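Local structure of DNA polymerase sliding clamp 2 (Sulfolobus tokodaii, 3AIZ) at residues 34-39 / 120-125. The protein serves as a subunit of a ring-shaped sliding clamp that encircles DNA and tethers the replicative polymerase and other DNA-processing proteins to it. Residues are numbered along the deposited sequence; the frame is centred on the assembly and turned at random.
Sequences SIFSRY and TSIDQL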
loop_
_atom_site.group_PDB
_atom_site.type_symbol
_atom_site.label_atom_id
_atom_site.label_comp_id
_atom_site.label_asym_id
_atom_site.label_seq_id
_atom_site.Cartn_x
_atom_site.Cartn_y
_atom_site.Cartn_z
ATOM N N SER A 34 -23.007 -10.944 38.094
ATOM C CA SER A 34 -22.138 -10.807 36.930
ATOM C C SER A 34 -22.837 -11.109 35.613
ATOM O O SER A 34 -23.816 -11.853 35.566
ATOM C CB SER A 34 -20.926 -11.732 37.063
ATOM O OG SER A 34 -21.303 -13.087 36.878
ATOM N N ILE A 35 -22.318 -10.519 34.542
ATOM C CA ILE A 35 -22.669 -10.931 33.195
ATOM C C ILE A 35 -21.649 -11.983 32.800
ATOM O O ILE A 35 -20.454 -11.800 33.021
ATOM C CB ILE A 35 -22.582 -9.763 32.204
ATOM C CG1 ILE A 35 -23.503 -8.621 32.637
ATOM C CG2 ILE A 35 -22.931 -10.227 30.797
ATOM C CD1 ILE A 35 -23.420 -7.406 31.742
ATOM N N PHE A 36 -22.107 -13.091 32.232
ATOM C CA PHE A 36 -21.181 -14.154 31.872
ATOM C C PHE A 36 -21.705 -15.064 30.771
ATOM O O PHE A 36 -22.910 -15.168 30.550
ATOM C CB PHE A 36 -20.825 -14.991 33.101
ATOM C CG PHE A 36 -21.938 -15.884 33.570
ATOM C CD1 PHE A 36 -22.801 -15.470 34.570
ATOM C CD2 PHE A 36 -22.119 -17.138 33.011
ATOM C CE1 PHE A 36 -23.823 -16.291 35.003
ATOM C CE2 PHE A 36 -23.140 -17.962 33.441
ATOM C CZ PHE A 36 -23.993 -17.537 34.437
ATOM N N SER A 37 -20.776 -15.722 30.089
ATOM C CA SER A 37 -21.106 -16.708 29.074
ATOM C C SER A 37 -20.155 -17.886 29.222
ATOM O O SER A 37 -18.949 -17.697 29.367
ATOM C CB SER A 37 -20.981 -16.100 27.678
ATOM O OG SER A 37 -21.334 -17.042 26.682
ATOM N N ARG A 38 -20.695 -19.099 29.201
ATOM C CA ARG A 38 -19.864 -20.286 29.353
ATOM C C ARG A 38 -20.330 -21.421 28.451
ATOM O O ARG A 38 -21.510 -21.769 28.424
ATOM C CB ARG A 38 -19.829 -20.743 30.815
ATOM C CG ARG A 38 -21.100 -21.424 31.308
ATOM C CD ARG A 38 -20.931 -22.938 31.362
ATOM N NE ARG A 38 -22.112 -23.606 31.902
ATOM C CZ ARG A 38 -22.184 -24.909 32.157
ATOM N NH1 ARG A 38 -21.139 -25.691 31.924
ATOM N NH2 ARG A 38 -23.300 -25.432 32.648
ATOM N N TYR A 39 -19.392 -21.989 27.702
ATOM C CA TYR A 39 -19.684 -23.146 26.870
ATOM C C TYR A 39 -18.578 -24.179 27.008
ATOM O O TYR A 39 -17.451 -23.858 27.389
ATOM C CB TYR A 39 -19.857 -22.743 25.405
ATOM C CG TYR A 39 -18.602 -22.204 24.771
ATOM C CD1 TYR A 39 -18.212 -20.888 24.973
ATOM C CD2 TYR A 39 -17.806 -23.007 23.966
ATOM C CE1 TYR A 39 -17.064 -20.385 24.395
ATOM C CE2 TYR A 39 -16.655 -22.516 23.383
ATOM C CZ TYR A 39 -16.288 -21.202 23.600
ATOM O OH TYR A 39 -15.143 -20.702 23.024
ATOM N N THR A 120 -33.739 -16.721 26.686
ATOM C CA THR A 120 -33.876 -18.008 27.359
ATOM C C THR A 120 -33.658 -17.885 28.861
ATOM O O THR A 120 -33.563 -16.782 29.402
ATOM C CB THR A 120 -32.874 -19.041 26.807
ATOM O OG1 THR A 120 -31.539 -18.539 26.952
ATOM C CG2 THR A 120 -33.148 -19.322 25.338
ATOM N N SER A 121 -33.588 -19.030 29.529
ATOM C CA SER A 121 -33.282 -19.070 30.951
ATOM C C SER A 121 -31.773 -19.164 31.140
ATOM O O SER A 121 -31.079 -19.808 30.353
ATOM C CB SER A 121 -33.982 -20.256 31.618
ATOM O OG SER A 121 -33.653 -21.471 30.966
ATOM N N ILE A 122 -31.269 -18.515 32.185
ATOM C CA ILE A 122 -29.832 -18.452 32.425
ATOM C C ILE A 122 -29.173 -19.827 32.470
ATOM O O ILE A 122 -29.629 -20.725 33.178
ATOM C CB ILE A 122 -29.507 -17.700 33.727
ATOM C CG1 ILE A 122 -29.904 -16.230 33.601
ATOM C CG2 ILE A 122 -28.027 -17.820 34.059
ATOM C CD1 ILE A 122 -29.374 -15.364 34.712
ATOM N N ASP A 123 -28.099 -19.981 31.701
ATOM C CA ASP A 123 -27.297 -21.195 31.734
ATOM C C ASP A 123 -26.356 -21.145 32.930
ATOM O O ASP A 123 -25.347 -20.437 32.907
ATOM C CB ASP A 123 -26.494 -21.339 30.440
ATOM C CG ASP A 123 -25.598 -22.562 30.441
ATOM O OD1 ASP A 123 -25.969 -23.571 31.081
ATOM O OD2 ASP A 123 -24.526 -22.516 29.801
ATOM N N GLN A 124 -26.690 -21.897 33.976
ATOM C CA GLN A 124 -25.926 -21.877 35.222
ATOM C C GLN A 124 -24.435 -22.141 35.015
ATOM O O GLN A 124 -24.046 -23.012 34.236
ATOM C CB GLN A 124 -26.506 -22.878 36.222
ATOM C CG GLN A 124 -27.924 -22.555 36.665
ATOM C CD GLN A 124 -28.015 -21.250 37.433
ATOM O OE1 GLN A 124 -26.998 -20.662 37.801
ATOM N NE2 GLN A 124 -29.238 -20.792 37.682
ATOM N N LEU A 125 -23.610 -21.377 35.724
ATOM C CA LEU A 125 -22.160 -21.503 35.630
ATOM C C LEU A 125 -21.656 -22.623 36.537
ATOM O O LEU A 125 -21.607 -22.469 37.759
ATOM C CB LEU A 125 -21.492 -20.178 36.005
ATOM C CG LEU A 125 -19.987 -20.062 35.771
ATOM C CD1 LEU A 125 -19.652 -20.411 34.333
ATOM C CD2 LEU A 125 -19.496 -18.662 36.115
#
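Phe-36 lays one ring face against the Leu-125 side chain, whose CD2 sits over that face while its CB lies 3.8 Å from CE2. CG is set between the backbone N and the carbonyl carbon (chi1 73°); CE2 and CZ are the ring atoms that meet the loop. There, near the ring plane, the carbonyl O of Asp-123 comes to 3.4 Å from CE2, and CG2 of Ile-122 approaches CZ more loosely at 4.1 Å. Two residues along, on the same face of the strand, Arg-38 reaches toward the loop. Its CB and CG rest on CD1 of Leu-125 (CG to CD1 3.5 Å), and the chain bends at chi2 (102°). The carbonyl O of Gln-124 lies off the guanidinium plane and receives weak, strongly bent hydrogen bonds from NE and NH2 (NH2 to O 3.0 Å). Asp-123, crossing Arg-38 at about a right angle, adds a salt bridge, OD2 to NE 3.4 Å. Its carboxylate is nearly parallel to the guanidinium (15°) but displaced to the side of that plane opposite the Gln-124 O; its negative charge probably helps to offset that of the arginine. OD1 of Asn-29, on neighbouring strand 25-30, accepts a hydrogen bond from the backbone N of Asp-123, and Ile-49 of strand 46-53 packs against both Arg-38 and Leu-125. Residues 121-125, which follow strand 109-120, are thus laid along alternate residues of strand 34-40, apolar inside and charged toward the surface. They begin the interdomain connecting loop characteristic of PCNA, which links the N- and C-terminal domains of one subunit.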